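Local coordinates for protein glucosamine--fructose-6-phosphate aminotransferase [isomerizing] (Francisella tularensis subsp. tularensis, PDB 3TBF) that probably uses its paired SIS domains, as the isomerase part of glucosamine-6-phosphate synthase, to turn fructose-6-phosphate into glucosamine-6-phosphate with ammonia drawn from glutamine, at residues A[237-240]-A[241-245]. Sequence-based numbering, arbitrary orientation.
Sequences LYYP and IAIEG
With CG anti to the backbone N (chi1 167°), the ring of Tyr-239 projects outward from the helix, leaning slightly toward the following turn, where Ile-243 extends CD1 on a fully stretched chi2 of -180° to meet it. The methyl lies over one face of the ring, displaced toward the rim on the hydroxyl-bearing side, in a CH-pi contact: Ile-243 CD1 is 3.9 Å from the ring centroid, and its closest ring atom is CZ of Tyr-239 at 3.6 Å. Ile-243 CG1 adds a second point of contact at Tyr-239 CE1, also 3.6 Å away, so the isoleucine lies over the CE1-CZ side of that face, off the centre.

The same two residues are joined through the backbone, where Ile-243 N donates to Tyr-239 O at 2.9 Å. Flanking helical bonds, each from residue i+4 to residue i, run from Ala-242 N to Tyr-238 O (2.8 Å) and from Glu-244 N to Pro-240 O (2.9 Å). Pro-240 has no N-H to give, which costs no helical bond in the first turn. On another side of this turn Ile-241 CG1 makes a van der Waals contact with the carbonyl oxygen of Leu-237, CG1 to O 3.7 Å, at the start of the helix.

Helix 238-253 is the crossover of a beta-alpha-beta unit between parallel strands 229-234 and 256-261 in the second SIS domain. Tyr-239 and Ile-243 rest on strand 256-261 through Pro-261 and Ala-259, and Tyr-238 and Ile-241 face helix 335-355. Toward the other SIS domain, Leu-237 and Pro-240 pack on helix 63-80, where Glu-244, salt-bridged to Lys-248, also hydrogen-bonds Thr-64 and Asn-67, tying the two domains together.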
ATOM      1  N   LEU A 237      -4.509  12.038  -4.577  1.00 19.46           N
ATOM      2  CA  LEU A 237      -3.865  12.661  -3.444  1.00 18.54           C
ATOM      3  C   LEU A 237      -4.537  12.342  -2.101  1.00 17.89           C
ATOM      4  O   LEU A 237      -3.868  12.345  -1.099  1.00 17.13           O
ATOM      5  CB  LEU A 237      -3.968  14.169  -3.597  1.00 20.35           C
ATOM      6  CG  LEU A 237      -2.847  14.891  -4.316  1.00 21.53           C
ATOM      7  CD1 LEU A 237      -3.284  16.344  -4.836  1.00 18.62           C
ATOM      8  CD2 LEU A 237      -1.711  14.925  -3.312  1.00 20.07           C
ATOM      9  N   TYR A 238      -5.852  12.115  -2.075  1.00 17.30           N
ATOM     10  CA  TYR A 238      -6.608  12.058  -0.810  1.00 16.18           C
ATOM     11  C   TYR A 238      -6.690  10.640  -0.276  1.00 16.63           C
ATOM     12  O   TYR A 238      -7.191  10.406   0.842  1.00 16.50           O
ATOM     13  CB  TYR A 238      -8.005  12.696  -0.994  1.00 16.64           C
ATOM     14  CG  TYR A 238      -7.828  14.060  -1.595  1.00 15.48           C
ATOM     15  CD1 TYR A 238      -7.542  15.135  -0.792  1.00 19.68           C
ATOM     16  CD2 TYR A 238      -7.832  14.259  -2.969  1.00 17.73           C
ATOM     17  CE1 TYR A 238      -7.259  16.394  -1.335  1.00 20.48           C
ATOM     18  CE2 TYR A 238      -7.576  15.517  -3.531  1.00 19.54           C
ATOM     19  CZ  TYR A 238      -7.274  16.570  -2.700  1.00 20.60           C
ATOM     20  OH  TYR A 238      -6.996  17.812  -3.207  1.00 22.50           O
ATOM     21  N   TYR A 239      -6.194   9.685  -1.073  1.00 16.14           N
ATOM     22  CA  TYR A 239      -6.100   8.328  -0.613  1.00 15.63           C
ATOM     23  C   TYR A 239      -5.133   8.277   0.555  1.00 15.11           C
ATOM     24  O   TYR A 239      -5.537   7.885   1.652  1.00 15.77           O
ATOM     25  CB  TYR A 239      -5.822   7.297  -1.755  1.00 16.47           C
ATOM     26  CG  TYR A 239      -5.415   5.907  -1.286  1.00 15.05           C
ATOM     27  CD1 TYR A 239      -6.098   5.271  -0.260  1.00 16.51           C
ATOM     28  CD2 TYR A 239      -4.332   5.240  -1.861  1.00 16.91           C
ATOM     29  CE1 TYR A 239      -5.706   3.987   0.216  1.00 18.32           C
ATOM     30  CE2 TYR A 239      -3.929   3.957  -1.397  1.00 19.12           C
ATOM     31  CZ  TYR A 239      -4.624   3.346  -0.356  1.00 20.85           C
ATOM     32  OH  TYR A 239      -4.244   2.094   0.089  1.00 23.22           O
ATOM     33  N   PRO A 240      -3.884   8.743   0.371  1.00 14.24           N
ATOM     34  CA  PRO A 240      -2.977   8.769   1.516  1.00 12.57           C
ATOM     35  C   PRO A 240      -3.488   9.621   2.661  1.00 12.47           C
ATOM     36  O   PRO A 240      -3.129   9.396   3.826  1.00 11.65           O
ATOM     37  CB  PRO A 240      -1.689   9.356   0.951  1.00 13.01           C
ATOM     38  CG  PRO A 240      -1.754   9.282  -0.528  1.00 14.57           C
ATOM     39  CD  PRO A 240      -3.225   9.084  -0.908  1.00 14.99           C
ATOM     40  N   ILE A 241      -4.266  10.660   2.366  1.00 13.07           N
ATOM     41  CA  ILE A 241      -4.831  11.458   3.443  1.00 12.22           C
ATOM     42  C   ILE A 241      -5.840  10.600   4.228  1.00 12.81           C
ATOM     43  O   ILE A 241      -5.884  10.666   5.464  1.00 12.80           O
ATOM     44  CB  ILE A 241      -5.477  12.738   2.887  1.00 14.07           C
ATOM     45  CG1 ILE A 241      -4.389  13.662   2.287  1.00 15.82           C
ATOM     46  CG2 ILE A 241      -6.379  13.500   3.940  1.00  9.36           C
ATOM     47  CD1 ILE A 241      -3.248  13.925   3.152  1.00 11.64           C
ATOM     48  N   ALA A 242      -6.633   9.787   3.523  1.00 12.69           N
ATOM     49  CA  ALA A 242      -7.533   8.823   4.175  1.00 13.26           C
ATOM     50  C   ALA A 242      -6.790   7.801   5.024  1.00 12.63           C
ATOM     51  O   ALA A 242      -7.200   7.462   6.137  1.00 11.84           O
ATOM     52  CB  ALA A 242      -8.440   8.107   3.122  1.00 13.49           C
ATOM     53  N   ILE A 243      -5.695   7.290   4.489  1.00 13.70           N
ATOM     54  CA  ILE A 243      -4.848   6.350   5.225  1.00 12.94           C
ATOM     55  C   ILE A 243      -4.328   6.994   6.487  1.00 14.00           C
ATOM     56  O   ILE A 243      -4.268   6.349   7.530  1.00 14.29           O
ATOM     57  CB  ILE A 243      -3.633   5.975   4.419  1.00 14.02           C
ATOM     58  CG1 ILE A 243      -4.014   5.122   3.215  1.00 13.69           C
ATOM     59  CG2 ILE A 243      -2.608   5.199   5.283  1.00 13.02           C
ATOM     60  CD1 ILE A 243      -2.797   4.753   2.423  1.00 16.99           C
ATOM     61  N   GLU A 244      -3.959   8.277   6.419  1.00 13.75           N
ATOM     62  CA  GLU A 244      -3.484   8.953   7.620  1.00 13.97           C
ATOM     63  C   GLU A 244      -4.596   9.160   8.612  1.00 13.18           C
ATOM     64  O   GLU A 244      -4.391   8.974   9.787  1.00 12.93           O
ATOM     65  CB  GLU A 244      -2.872  10.297   7.307  1.00 14.22           C
ATOM     66  CG  GLU A 244      -2.476  11.066   8.533  1.00 18.57           C
ATOM     67  CD  GLU A 244      -1.211  10.580   9.218  1.00 24.44           C
ATOM     68  OE1 GLU A 244      -0.689   9.511   8.871  1.00 31.98           O
ATOM     69  OE2 GLU A 244      -0.723  11.276  10.143  1.00 31.78           O
ATOM     70  N   GLY A 245      -5.769   9.584   8.143  1.00 13.72           N
ATOM     71  CA  GLY A 245      -6.941   9.619   9.016  1.00 13.59           C
ATOM     72  C   GLY A 245      -7.216   8.295   9.736  1.00 13.79           C
ATOM     73  O   GLY A 245      -7.496   8.272  10.928  1.00 13.06           O
TER